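Local structure of toll-like receptor 13 (Mus musculus, 4Z0C) at residues 1-6 with 31-36; 77-82 with 103-108; 167-172 with 190-195; 380-385 with 404-409; 386-391 with 408-413. The protein recognises and binds bacterial 23S rRNA through its leucine-rich-repeat ectodomain, the part present here, and signals via MYD88 and TRAF6 to activate NF-kappa-B. All blocks are in the same frame, centred on the assembly; numbering follows the deposited sequence.

Contact 1. Residues 1-6 with 31-36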
# COMPACT_ATOMS: atom_id res chain seq x y z
N TYR A 1 -39.46 6.86 13.62
CA TYR A 1 -38.40 7.85 13.75
C TYR A 1 -37.23 7.44 12.88
O TYR A 1 -36.20 6.92 13.33
CB TYR A 1 -38.01 8.03 15.21
CG TYR A 1 -37.02 9.13 15.50
CD1 TYR A 1 -36.71 10.12 14.57
CD2 TYR A 1 -36.36 9.13 16.72
CE1 TYR A 1 -35.78 11.11 14.87
CE2 TYR A 1 -35.44 10.08 17.02
CZ TYR A 1 -35.14 11.06 16.11
OH TYR A 1 -34.21 11.97 16.49
N GLY A 2 -37.43 7.71 11.60
CA GLY A 2 -36.45 7.51 10.57
C GLY A 2 -37.19 8.10 9.40
O GLY A 2 -38.43 8.02 9.36
N PHE A 3 -36.46 8.71 8.48
CA PHE A 3 -37.08 9.37 7.35
C PHE A 3 -36.84 8.54 6.10
O PHE A 3 -36.28 7.44 6.18
CB PHE A 3 -36.52 10.77 7.18
CG PHE A 3 -36.22 11.47 8.49
CD1 PHE A 3 -37.14 11.46 9.53
CD2 PHE A 3 -35.02 12.13 8.68
CE1 PHE A 3 -36.86 12.11 10.73
CE2 PHE A 3 -34.73 12.78 9.88
CZ PHE A 3 -35.65 12.77 10.90
N ASN A 4 -37.23 9.06 4.95
CA ASN A 4 -37.09 8.33 3.69
C ASN A 4 -35.79 8.66 2.97
O ASN A 4 -34.94 7.78 2.79
CB ASN A 4 -38.29 8.60 2.78
CG ASN A 4 -38.13 8.01 1.39
OD1 ASN A 4 -37.36 7.07 1.18
ND2 ASN A 4 -38.87 8.54 0.43
N LYS A 5 -35.64 9.91 2.54
CA LYS A 5 -34.49 10.33 1.73
C LYS A 5 -33.35 10.94 2.55
O LYS A 5 -32.22 10.97 2.09
CB LYS A 5 -34.95 11.34 0.68
CG LYS A 5 -34.74 10.87 -0.74
CD LYS A 5 -35.85 9.96 -1.21
CE LYS A 5 -35.73 9.70 -2.70
NZ LYS A 5 -36.70 8.67 -3.16
N CYS A 6 -33.65 11.37 3.77
CA CYS A 6 -32.73 12.14 4.59
C CYS A 6 -32.39 11.41 5.88
O CYS A 6 -33.16 10.56 6.34
CB CYS A 6 -33.39 13.48 5.00
SG CYS A 6 -33.85 14.60 3.66
N SER A 31 -40.55 16.30 3.38
CA SER A 31 -41.89 16.30 4.03
C SER A 31 -41.95 15.54 5.37
O SER A 31 -42.81 15.82 6.20
CB SER A 31 -42.96 15.75 3.08
OG SER A 31 -42.70 14.39 2.75
N ASP A 32 -41.05 14.59 5.56
CA ASP A 32 -41.09 13.77 6.77
C ASP A 32 -40.04 14.14 7.83
O ASP A 32 -39.87 13.42 8.80
CB ASP A 32 -40.98 12.29 6.42
CG ASP A 32 -39.80 11.99 5.54
OD1 ASP A 32 -38.93 12.87 5.39
OD2 ASP A 32 -39.73 10.87 4.99
N ILE A 33 -39.36 15.26 7.65
CA ILE A 33 -38.28 15.62 8.58
C ILE A 33 -38.76 16.56 9.69
O ILE A 33 -39.71 17.32 9.49
CB ILE A 33 -37.01 16.16 7.84
CG1 ILE A 33 -37.16 17.60 7.40
CG2 ILE A 33 -36.66 15.24 6.65
CD1 ILE A 33 -35.91 18.14 6.75
N PRO A 34 -38.10 16.52 10.88
CA PRO A 34 -38.63 17.22 12.06
C PRO A 34 -38.70 18.74 11.93
O PRO A 34 -37.93 19.39 11.20
CB PRO A 34 -37.65 16.84 13.17
CG PRO A 34 -36.96 15.61 12.69
CD PRO A 34 -36.86 15.80 11.20
N ARG A 35 -39.63 19.32 12.67
CA ARG A 35 -39.82 20.76 12.67
C ARG A 35 -38.69 21.46 13.43
O ARG A 35 -38.48 22.65 13.27
CB ARG A 35 -41.20 21.11 13.26
CG ARG A 35 -42.38 20.53 12.50
CD ARG A 35 -43.72 20.82 13.19
NE ARG A 35 -44.50 21.81 12.45
CZ ARG A 35 -44.31 23.13 12.55
NH1 ARG A 35 -45.06 23.96 11.83
NH2 ARG A 35 -43.38 23.61 13.35
N TYR A 36 -37.97 20.71 14.27
CA TYR A 36 -36.87 21.30 15.05
C TYR A 36 -35.52 21.35 14.30
O TYR A 36 -34.49 21.71 14.87
CB TYR A 36 -36.71 20.60 16.41
CG TYR A 36 -36.44 19.11 16.33
CD1 TYR A 36 -35.24 18.63 15.80
CD2 TYR A 36 -37.34 18.18 16.84
CE1 TYR A 36 -34.97 17.27 15.73
CE2 TYR A 36 -37.08 16.82 16.78
CZ TYR A 36 -35.89 16.37 16.22
OH TYR A 36 -35.61 15.02 16.15
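Apolar packing carries most of this contact, with the Phe-3 ring at its middle. Ile-33 lies over one face of that ring, Phe-3 CD2 being 4.1 Å from Ile-33 CG2, while the far end of the ring crosses the proline at about a right angle and brings Phe-3 CZ to 3.3 Å from Pro-34 CD. The same isoleucine methyl serves Cys-6 as well, CG2 of Ile-33 sitting 4.1 Å from CB of Cys-6.

One hydrogen bond joins the segments: Asn-4 N gives to Asp-32 OD2 at 3.1 Å, bent to 136° and arriving from above the carboxylate plane. Asp-32 CG stands in the crowded position between its backbone N and carbonyl carbon (chi1 52°), which holds OD1 against Phe-3 CB, buried and with no partner in the model. Tyr-1 and Tyr-36 approach with their hydroxyl ends, and Gln-8 hydrogen-bonds to both.

His-683, from the C-terminal part of the chain, meets the rings of Tyr-1 and Phe-3. The contact lies at the N-terminal end of the solenoid, where residues 1-6 lead into strand 7-9, tied by the Cys-6–Cys-18 disulfide, and residues 31-36 join helix 26-30 to strand 39-41.

Contact 2. Residues 77-82 with 103-108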
# COMPACT_ATOMS: atom_id res chain seq x y z
N GLY A 77 -41.59 33.70 -3.12
CA GLY A 77 -42.16 33.04 -1.96
C GLY A 77 -41.35 31.83 -1.49
O GLY A 77 -41.53 31.37 -0.35
N ALA A 78 -40.45 31.33 -2.33
CA ALA A 78 -39.71 30.09 -2.05
C ALA A 78 -39.24 29.92 -0.61
O ALA A 78 -39.48 28.87 0.01
CB ALA A 78 -38.53 29.96 -2.98
N PHE A 79 -38.63 30.98 -0.07
CA PHE A 79 -38.05 30.95 1.27
C PHE A 79 -38.90 31.63 2.37
O PHE A 79 -38.35 32.07 3.39
CB PHE A 79 -36.66 31.57 1.23
CG PHE A 79 -35.78 30.98 0.18
CD1 PHE A 79 -35.23 29.71 0.33
CD2 PHE A 79 -35.48 31.69 -0.98
CE1 PHE A 79 -34.41 29.16 -0.66
CE2 PHE A 79 -34.66 31.15 -1.98
CZ PHE A 79 -34.12 29.90 -1.81
N ARG A 80 -40.21 31.76 2.15
CA ARG A 80 -41.07 32.37 3.18
C ARG A 80 -41.10 31.59 4.49
O ARG A 80 -41.06 30.36 4.50
CB ARG A 80 -42.49 32.64 2.65
CG ARG A 80 -42.68 34.11 2.26
CD ARG A 80 -43.95 34.40 1.44
NE ARG A 80 -43.94 35.77 0.93
CZ ARG A 80 -44.01 36.87 1.68
NH1 ARG A 80 -44.09 36.76 3.00
NH2 ARG A 80 -43.98 38.07 1.13
N GLY A 81 -41.17 32.31 5.61
CA GLY A 81 -41.15 31.69 6.92
C GLY A 81 -39.77 31.36 7.46
O GLY A 81 -39.62 31.09 8.65
N LEU A 82 -38.74 31.40 6.60
CA LEU A 82 -37.38 31.06 7.01
C LEU A 82 -36.65 32.23 7.67
O LEU A 82 -35.57 32.62 7.23
CB LEU A 82 -36.55 30.54 5.82
CG LEU A 82 -36.99 29.21 5.23
CD1 LEU A 82 -35.98 28.64 4.20
CD2 LEU A 82 -37.21 28.22 6.36
N GLU A 103 -38.00 36.99 -0.17
CA GLU A 103 -38.80 37.48 0.95
C GLU A 103 -38.80 36.48 2.12
O GLU A 103 -38.90 35.28 1.94
CB GLU A 103 -40.23 37.79 0.51
CG GLU A 103 -40.91 38.91 1.32
CD GLU A 103 -40.47 40.33 0.92
OE1 GLU A 103 -40.26 40.59 -0.28
OE2 GLU A 103 -40.34 41.19 1.82
N GLY A 104 -38.65 37.02 3.33
CA GLY A 104 -38.63 36.23 4.54
C GLY A 104 -37.25 35.99 5.11
O GLY A 104 -37.09 35.60 6.26
N LEU A 105 -36.22 36.26 4.31
CA LEU A 105 -34.87 35.91 4.73
C LEU A 105 -34.26 37.04 5.54
O LEU A 105 -33.14 37.48 5.26
CB LEU A 105 -34.01 35.56 3.52
CG LEU A 105 -34.49 34.27 2.85
CD1 LEU A 105 -33.87 34.12 1.48
CD2 LEU A 105 -34.16 33.05 3.74
N SER A 106 -35.00 37.49 6.55
CA SER A 106 -34.67 38.73 7.25
C SER A 106 -33.48 38.61 8.19
O SER A 106 -32.99 39.61 8.72
CB SER A 106 -35.90 39.31 7.98
OG SER A 106 -36.16 38.63 9.19
N SER A 107 -33.00 37.38 8.39
CA SER A 107 -31.78 37.15 9.16
C SER A 107 -30.59 36.66 8.32
O SER A 107 -29.49 36.47 8.85
CB SER A 107 -32.05 36.15 10.29
OG SER A 107 -32.83 36.72 11.31
N LEU A 108 -30.80 36.45 7.02
CA LEU A 108 -29.76 35.91 6.14
C LEU A 108 -28.48 36.73 6.21
O LEU A 108 -28.50 37.91 5.88
CB LEU A 108 -30.23 35.85 4.70
CG LEU A 108 -29.47 34.90 3.79
CD1 LEU A 108 -29.79 33.46 4.19
CD2 LEU A 108 -29.84 35.15 2.35
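Arg-80 lays one face of its guanidinium over the aliphatic stem of Glu-103, and the closest approach is 3.2 Å between Arg-80 NH2 and Glu-103 CG. The two residues occupy matching positions in successive turns of the leucine-rich-repeat solenoid, 23 residues apart, and each is followed by glycine and then leucine. Their side chains run side by side in the same direction. Arg-80 is extended from CG to NE, whereas Glu-103 bends at chi2 (78°), and its carboxylate ends up within 16° of the guanidinium plane. The opposite charges nevertheless stop short of a salt bridge, since Arg-80 NH2 and Glu-103 OE1 remain 4.7 Å apart; any attraction between them probably acts at longer range.

On the buried side of this pair, Leu-105 packs with both its branches. Its CD1 lies 3.8 Å from Phe-79 CB, and its CD2 lies 4.0 Å from Leu-82 CB. Phe-79, at the phenylalanine position of the typical repeat, carries on inward to Leu-88 of strand 87-89, while Leu-82 also touches Phe-55 in the preceding turn.

No hydrogen bond crosses between the segments; the backbone bonds lie within each segment's own turns. A type I turn from Gly-77 to Arg-80 runs into a type II turn from Phe-79 to Leu-82, and a further type I turn spans Leu-105 to Leu-108. Gly-104, with no side chain, lets the backbones come near, its CA only 4.8 Å from Arg-80 CA. Leu-82 O and Gly-104 O, both acceptors, face each other at 3.5 Å.

Contact 3. Residues 167-172 with 190-195; sequences SIMYLD and KLRELN
Met-169 O is the best-held polar atom, gripped twice by the neighbouring segment. Arg-192 N gives it a nearly straight hydrogen bond of 2.9 Å (162°) in the carbonyl plane, and Leu-191 CA adds a CA-H...O contact. One residue back, Lys-190 N bonds to Ile-168 O at 3.1 Å, but from above the carbonyl plane. The segments run almost parallel, their end-to-end directions 6° apart.

On the outer side, Met-169 touches two flat groups with different atoms. Its SD lies over one face of the Arg-192 guanidinium, 3.9 Å from Arg-192 NH1, and its CG rests on a face of the Tyr-170 ring. Ring and guanidinium stand almost perpendicular, at 87°. Glu-193 OE1 comes to the edge of the same ring, 3.2 Å from Tyr-170 CD1, and also takes a weak bond from Leu-171 N; OE2 of this carboxylate is held by His-173.

Facing the interior, Leu-191 CD2 meets both Leu-171 CD1, at 3.7 Å, and Ile-168 CG2, with Phe-145 of helix 145-152 covering Leu-171 and Ile-168. Asn-189 OD1 accepts from Ile-168 N, and Asn-212 OD1 from Leu-191 N, the same bond one turn later. Such asparagine bonds, with parallel backbones in step and leucines turned inward, are characteristic of stacked leucine-rich repeats, here repeats 6 and 7.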
# COMPACT_ATOMS: atom_id res chain seq x y z
N SER A 167 -17.02 38.25 -16.19
CA SER A 167 -16.64 38.90 -17.44
C SER A 167 -16.78 40.42 -17.39
O SER A 167 -17.09 41.06 -18.41
CB SER A 167 -17.48 38.35 -18.59
OG SER A 167 -17.14 37.02 -18.86
N ILE A 168 -16.57 41.01 -16.22
CA ILE A 168 -16.65 42.45 -16.09
C ILE A 168 -15.47 43.12 -16.80
O ILE A 168 -14.30 42.80 -16.58
CB ILE A 168 -16.71 42.87 -14.62
CG1 ILE A 168 -18.00 42.34 -14.00
CG2 ILE A 168 -16.69 44.36 -14.50
CD1 ILE A 168 -18.12 42.59 -12.50
N MET A 169 -15.79 44.08 -17.66
CA MET A 169 -14.81 44.72 -18.51
C MET A 169 -14.67 46.16 -18.07
O MET A 169 -13.58 46.72 -18.12
CB MET A 169 -15.26 44.66 -19.97
CG MET A 169 -14.17 44.93 -20.99
SD MET A 169 -14.59 44.26 -22.62
CE MET A 169 -14.97 42.56 -22.20
N TYR A 170 -15.79 46.76 -17.66
CA TYR A 170 -15.78 48.16 -17.23
C TYR A 170 -16.46 48.38 -15.88
O TYR A 170 -17.43 47.72 -15.54
CB TYR A 170 -16.47 49.02 -18.29
CG TYR A 170 -15.79 48.92 -19.63
CD1 TYR A 170 -14.54 49.49 -19.83
CD2 TYR A 170 -16.39 48.25 -20.70
CE1 TYR A 170 -13.90 49.39 -21.04
CE2 TYR A 170 -15.75 48.16 -21.93
CZ TYR A 170 -14.50 48.74 -22.09
OH TYR A 170 -13.83 48.67 -23.28
N LEU A 171 -15.95 49.35 -15.13
CA LEU A 171 -16.64 49.80 -13.92
C LEU A 171 -17.79 50.74 -14.28
O LEU A 171 -17.99 51.07 -15.45
CB LEU A 171 -15.68 50.47 -12.94
CG LEU A 171 -14.75 49.61 -12.07
CD1 LEU A 171 -14.98 48.12 -12.31
CD2 LEU A 171 -13.30 49.99 -12.25
N ASP A 172 -18.57 51.14 -13.27
CA ASP A 172 -19.73 52.01 -13.48
C ASP A 172 -19.41 53.50 -13.21
O ASP A 172 -18.59 53.81 -12.34
CB ASP A 172 -20.89 51.53 -12.60
CG ASP A 172 -22.03 52.53 -12.53
OD1 ASP A 172 -21.99 53.39 -11.62
OD2 ASP A 172 -22.95 52.45 -13.36
N LYS A 190 -12.11 40.66 -16.74
CA LYS A 190 -11.41 41.19 -17.90
C LYS A 190 -11.43 42.72 -17.91
O LYS A 190 -11.70 43.35 -18.93
CB LYS A 190 -11.96 40.59 -19.20
CG LYS A 190 -13.30 39.92 -19.04
CD LYS A 190 -13.37 38.64 -19.83
CE LYS A 190 -13.33 38.94 -21.31
NZ LYS A 190 -14.60 39.57 -21.80
N LEU A 191 -11.14 43.29 -16.74
CA LEU A 191 -11.13 44.74 -16.52
C LEU A 191 -10.19 45.49 -17.43
O LEU A 191 -9.02 45.13 -17.54
CB LEU A 191 -10.74 45.06 -15.08
CG LEU A 191 -11.79 44.78 -14.01
CD1 LEU A 191 -11.20 45.05 -12.64
CD2 LEU A 191 -13.00 45.65 -14.26
N ARG A 192 -10.69 46.56 -18.04
CA ARG A 192 -9.86 47.44 -18.86
C ARG A 192 -9.52 48.69 -18.07
O ARG A 192 -8.66 49.46 -18.47
CB ARG A 192 -10.60 47.85 -20.14
CG ARG A 192 -10.93 46.71 -21.08
CD ARG A 192 -9.92 46.57 -22.20
NE ARG A 192 -10.26 45.44 -23.07
CZ ARG A 192 -11.10 45.50 -24.10
NH1 ARG A 192 -11.36 44.43 -24.82
NH2 ARG A 192 -11.70 46.65 -24.39
N GLU A 193 -10.18 48.87 -16.93
CA GLU A 193 -9.98 50.09 -16.14
C GLU A 193 -10.01 49.81 -14.64
O GLU A 193 -10.62 48.84 -14.18
CB GLU A 193 -11.07 51.11 -16.48
CG GLU A 193 -12.30 50.99 -15.57
CD GLU A 193 -13.55 51.66 -16.12
OE1 GLU A 193 -14.11 51.15 -17.11
OE2 GLU A 193 -13.98 52.68 -15.53
N LEU A 194 -9.36 50.67 -13.88
CA LEU A 194 -9.43 50.64 -12.42
C LEU A 194 -9.80 52.02 -11.89
O LEU A 194 -9.25 52.49 -10.89
CB LEU A 194 -8.11 50.15 -11.81
CG LEU A 194 -7.91 48.63 -11.78
CD1 LEU A 194 -6.53 48.26 -11.27
CD2 LEU A 194 -8.98 47.98 -10.93
N ASN A 195 -10.75 52.67 -12.56
CA ASN A 195 -11.17 54.02 -12.21
C ASN A 195 -12.39 54.00 -11.28
O ASN A 195 -13.52 53.79 -11.73
CB ASN A 195 -11.49 54.80 -13.50
CG ASN A 195 -11.95 56.23 -13.24
OD1 ASN A 195 -11.98 56.70 -12.10
ND2 ASN A 195 -12.35 56.92 -14.31

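Contact 4. Residues 380-385 with 404-409; sequences FLSLSR and ELNLAA
The edge of the Phe-380 ring, not a face, meets Glu-404: the carboxylate carbon lies in the ring plane, OE1 of Glu-404 is 3.6 Å from CE1 of Phe-380, and the two planes stand 80° apart. At the other end, Ala-409 CB sits over one face of the Arg-385 guanidinium, 3.7 Å from Arg-385 NH1. Between them run neighbouring parallel strands of leucine-rich repeats 15 and 16, part of the concave surface of the solenoid, with axes 4.8 Å apart and 7° from parallel.

Three straight bonds, each nearly along its C=O axis, tie the two segments: Leu-381 N to Glu-404 O, Asn-406 N to Leu-381 O, and Leu-383 N to Asn-406 O, the shortest at 2.7 Å. Phe-380, Ser-382, Glu-404 and Asn-406 share one face. Leu-381 and Leu-405 point to the other, into the interior, where Leu-381 CD2 and Leu-405 CD1 meet at 3.9 Å. The bound RNA comes within about 7 Å of the contact, nearest atom to nearest atom.

Beyond the strands Asn-406 OD1 closes an Asx turn by accepting from Ala-408 N. Ala-408 O then takes two donors from the other segment, Arg-385 N at 3.1 Å and, weakly, Ser-384 OG, also at 3.1 Å.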
# COMPACT_ATOMS: atom_id res chain seq x y z
N PHE A 380 9.85 29.08 12.55
CA PHE A 380 9.36 28.16 11.54
C PHE A 380 10.33 28.10 10.35
O PHE A 380 10.70 29.11 9.77
CB PHE A 380 7.96 28.56 11.05
CG PHE A 380 7.48 27.78 9.85
CD1 PHE A 380 6.86 26.53 10.01
CD2 PHE A 380 7.64 28.27 8.55
CE1 PHE A 380 6.42 25.80 8.90
CE2 PHE A 380 7.19 27.56 7.45
CZ PHE A 380 6.57 26.32 7.62
N LEU A 381 10.72 26.89 9.98
CA LEU A 381 11.59 26.68 8.84
C LEU A 381 11.01 25.55 8.02
O LEU A 381 10.68 24.48 8.57
CB LEU A 381 13.02 26.36 9.28
CG LEU A 381 13.99 25.93 8.17
CD1 LEU A 381 14.19 27.04 7.14
CD2 LEU A 381 15.34 25.48 8.73
N SER A 382 10.80 25.79 6.73
CA SER A 382 10.37 24.72 5.85
C SER A 382 11.37 24.45 4.72
O SER A 382 11.78 25.36 4.01
CB SER A 382 9.00 25.01 5.27
OG SER A 382 8.75 24.16 4.17
N LEU A 383 11.75 23.18 4.57
CA LEU A 383 12.64 22.76 3.48
C LEU A 383 11.96 21.72 2.60
O LEU A 383 12.63 21.07 1.80
CB LEU A 383 13.94 22.17 4.05
CG LEU A 383 14.71 23.08 5.02
CD1 LEU A 383 15.90 22.41 5.67
CD2 LEU A 383 15.16 24.27 4.28
N SER A 384 10.64 21.53 2.79
CA SER A 384 9.88 20.50 2.06
C SER A 384 10.13 20.50 0.58
O SER A 384 10.29 21.56 -0.01
CB SER A 384 8.37 20.65 2.27
OG SER A 384 8.04 20.21 3.55
N ARG A 385 10.14 19.31 -0.01
CA ARG A 385 10.28 19.15 -1.45
C ARG A 385 11.60 19.70 -1.96
O ARG A 385 11.66 20.25 -3.06
CB ARG A 385 9.12 19.79 -2.22
CG ARG A 385 7.79 19.26 -1.81
CD ARG A 385 6.77 19.28 -2.93
NE ARG A 385 5.55 18.60 -2.47
CZ ARG A 385 5.28 17.32 -2.68
NH1 ARG A 385 6.12 16.55 -3.36
NH2 ARG A 385 4.16 16.80 -2.20
N GLU A 404 9.13 24.76 14.90
CA GLU A 404 8.60 23.87 13.87
C GLU A 404 9.53 23.72 12.67
O GLU A 404 9.91 24.71 12.05
CB GLU A 404 7.22 24.36 13.40
CG GLU A 404 6.70 23.53 12.24
CD GLU A 404 5.22 23.72 11.94
OE1 GLU A 404 4.78 23.26 10.86
OE2 GLU A 404 4.51 24.33 12.78
N LEU A 405 9.86 22.47 12.33
CA LEU A 405 10.71 22.17 11.17
C LEU A 405 9.94 21.27 10.21
O LEU A 405 9.48 20.19 10.57
CB LEU A 405 12.02 21.50 11.62
CG LEU A 405 13.04 21.04 10.55
CD1 LEU A 405 13.54 22.20 9.66
CD2 LEU A 405 14.23 20.30 11.18
N ASN A 406 9.77 21.74 8.98
CA ASN A 406 9.08 20.95 7.96
C ASN A 406 10.06 20.46 6.88
O ASN A 406 10.59 21.26 6.09
CB ASN A 406 7.95 21.76 7.32
CG ASN A 406 7.10 20.93 6.36
OD1 ASN A 406 7.23 19.70 6.29
ND2 ASN A 406 6.24 21.60 5.61
N LEU A 407 10.26 19.15 6.86
CA LEU A 407 11.14 18.45 5.94
C LEU A 407 10.38 17.42 5.12
O LEU A 407 10.96 16.49 4.61
CB LEU A 407 12.23 17.74 6.74
CG LEU A 407 13.30 18.64 7.36
CD1 LEU A 407 14.07 17.88 8.40
CD2 LEU A 407 14.25 19.07 6.25
N ALA A 408 9.07 17.60 4.99
CA ALA A 408 8.23 16.65 4.27
C ALA A 408 8.56 16.56 2.79
O ALA A 408 8.88 17.56 2.16
CB ALA A 408 6.77 17.00 4.45
N ALA A 409 8.49 15.35 2.25
CA ALA A 409 8.67 15.09 0.82
C ALA A 409 10.04 15.51 0.28
O ALA A 409 10.21 15.72 -0.92
CB ALA A 409 7.55 15.70 -0.00

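Contact 5. Residues 386-391 with 408-413; sequences NPITEL and AACWIV
Packing is tightest where Pro-387 lies on the indole of Trp-411. Pro-387 CB stands 3.7 Å from the centroid of the six-membered ring and 10° off its normal, a CH-pi contact squarely over the face, with Pro-387 CA above the same face. Thr-389 CG2 comes instead to the edge of the indole, near its plane. Pro-387 is the centre of an inverse gamma turn, in which Ile-388 N bonds to Asn-386 O at 2.7 Å. On the interior side Ile-388 divides its branches, CD1 lying 4.1 Å from Cys-410 SG and CG2 at the same distance from Ile-412 CG1.

These segments follow the strands of leucine-rich repeats 15 and 16, and Asn-386 and Cys-410 occupy the asparagine-or-cysteine position of the repeat consensus. The Asn-386 amide bonds to Leu-383 O and Leu-359 O through ND2 and to Phe-364 N through OD1. Cys-410 lies against the Asn-386 carbonyl, its CA 3.2 Å from that O in a CA-H...O contact.

The backbones are joined more sparsely. Val-413 N meets Thr-389 O on a lone pair, in the carbonyl plane, at 2.9 Å and 157°, whereas Trp-411 N reaches Ile-388 O in a weak, strongly bent bond of 129°. Toward residues 390-391 the contact loosens: Glu-390 is exposed, its CB directed away from residues 408-413, and Leu-391 makes no close approach to them. The outer edge near Trp-411 is different, because Val-413 of the second subunit packs on Thr-389 and Trp-411, and Trp-411 of that subunit packs on Val-413.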
# COMPACT_ATOMS: atom_id res chain seq x y z
N ASN A 386 12.64 19.55 -1.17
CA ASN A 386 13.99 19.70 -1.68
C ASN A 386 14.62 18.32 -1.87
O ASN A 386 14.36 17.41 -1.09
CB ASN A 386 14.84 20.61 -0.79
CG ASN A 386 14.51 22.10 -0.98
OD1 ASN A 386 14.88 22.71 -1.98
ND2 ASN A 386 13.80 22.69 -0.01
N PRO A 387 15.43 18.16 -2.93
CA PRO A 387 16.11 16.88 -3.18
C PRO A 387 17.27 16.66 -2.22
O PRO A 387 18.39 16.47 -2.66
CB PRO A 387 16.62 17.04 -4.61
CG PRO A 387 16.84 18.54 -4.76
CD PRO A 387 15.72 19.17 -3.96
N ILE A 388 16.98 16.69 -0.93
CA ILE A 388 17.94 16.50 0.15
C ILE A 388 17.93 15.03 0.57
O ILE A 388 16.89 14.50 0.96
CB ILE A 388 17.50 17.32 1.38
CG1 ILE A 388 17.58 18.83 1.08
CG2 ILE A 388 18.32 16.98 2.60
CD1 ILE A 388 16.77 19.70 2.08
N THR A 389 19.08 14.36 0.50
CA THR A 389 19.13 12.97 0.94
C THR A 389 19.67 12.88 2.36
O THR A 389 19.44 11.88 3.05
CB THR A 389 20.00 12.10 0.03
OG1 THR A 389 21.35 12.55 0.06
CG2 THR A 389 19.46 12.13 -1.40
N GLU A 390 20.36 13.92 2.80
CA GLU A 390 21.03 13.90 4.09
C GLU A 390 21.08 15.29 4.73
O GLU A 390 21.20 16.30 4.04
CB GLU A 390 22.46 13.37 3.92
CG GLU A 390 22.68 11.98 4.48
CD GLU A 390 24.06 11.41 4.19
OE1 GLU A 390 24.81 11.15 5.15
OE2 GLU A 390 24.39 11.23 3.00
N LEU A 391 20.98 15.34 6.05
CA LEU A 391 21.07 16.60 6.78
C LEU A 391 22.50 16.99 7.16
O LEU A 391 23.15 16.28 7.92
CB LEU A 391 20.24 16.51 8.05
CG LEU A 391 18.75 16.48 7.75
CD1 LEU A 391 17.97 16.34 9.06
CD2 LEU A 391 18.37 17.75 6.99
N ALA A 408 9.07 17.60 4.99
CA ALA A 408 8.23 16.65 4.27
C ALA A 408 8.56 16.56 2.79
O ALA A 408 8.88 17.56 2.16
CB ALA A 408 6.77 17.00 4.45
N ALA A 409 8.49 15.35 2.25
CA ALA A 409 8.67 15.09 0.82
C ALA A 409 10.04 15.51 0.28
O ALA A 409 10.21 15.72 -0.92
CB ALA A 409 7.55 15.70 -0.00
N CYS A 410 11.01 15.61 1.17
CA CYS A 410 12.39 15.63 0.72
C CYS A 410 12.79 14.18 0.37
O CYS A 410 11.92 13.31 0.25
CB CYS A 410 13.30 16.17 1.81
SG CYS A 410 13.03 17.91 2.13
N TRP A 411 14.08 13.92 0.18
CA TRP A 411 14.52 12.58 -0.21
C TRP A 411 15.33 11.92 0.89
O TRP A 411 16.19 11.07 0.63
CB TRP A 411 15.35 12.63 -1.50
CG TRP A 411 14.61 13.09 -2.71
CD1 TRP A 411 13.27 13.38 -2.80
CD2 TRP A 411 15.17 13.34 -4.00
NE1 TRP A 411 12.97 13.78 -4.08
CE2 TRP A 411 14.11 13.77 -4.84
CE3 TRP A 411 16.46 13.27 -4.53
CZ2 TRP A 411 14.30 14.09 -6.18
CZ3 TRP A 411 16.65 13.59 -5.87
CH2 TRP A 411 15.58 13.99 -6.68
N ILE A 412 15.07 12.30 2.12
CA ILE A 412 15.95 11.93 3.22
C ILE A 412 16.06 10.41 3.43
O ILE A 412 15.07 9.66 3.56
CB ILE A 412 15.57 12.65 4.51
CG1 ILE A 412 15.84 14.16 4.33
CG2 ILE A 412 16.32 12.04 5.71
CD1 ILE A 412 15.07 15.04 5.29
N VAL A 413 17.31 10.00 3.45
CA VAL A 413 17.67 8.61 3.30
C VAL A 413 18.14 8.10 4.65
O VAL A 413 18.08 6.91 4.93
CB VAL A 413 18.76 8.55 2.20
CG1 VAL A 413 20.13 8.17 2.76
CG2 VAL A 413 18.30 7.73 1.04

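Contacts 2 to 5 each join successive turns of one solenoid, whereas contact 1 belongs to its N-terminal end. Contacts 4 and 5 follow the same two repeats: they share Ala-408 and Ala-409, and Leu-383 O touches Cys-410 SG at 3.2 Å. Chemistry changes along that path, from regular strand hydrogen bonds to a proline–tryptophan CH-pi contact whose tryptophan also packs on the second subunit. Contact 5 is the most buried; the others mix buried leucines or aromatics with polar or partly exposed side chains. Contact 3 resembles contact 5 in its parallel backbone bonds, while contact 2 has none across its turns. Contacts 1 and 2 lie across the chain's centre from contacts 4 and 5.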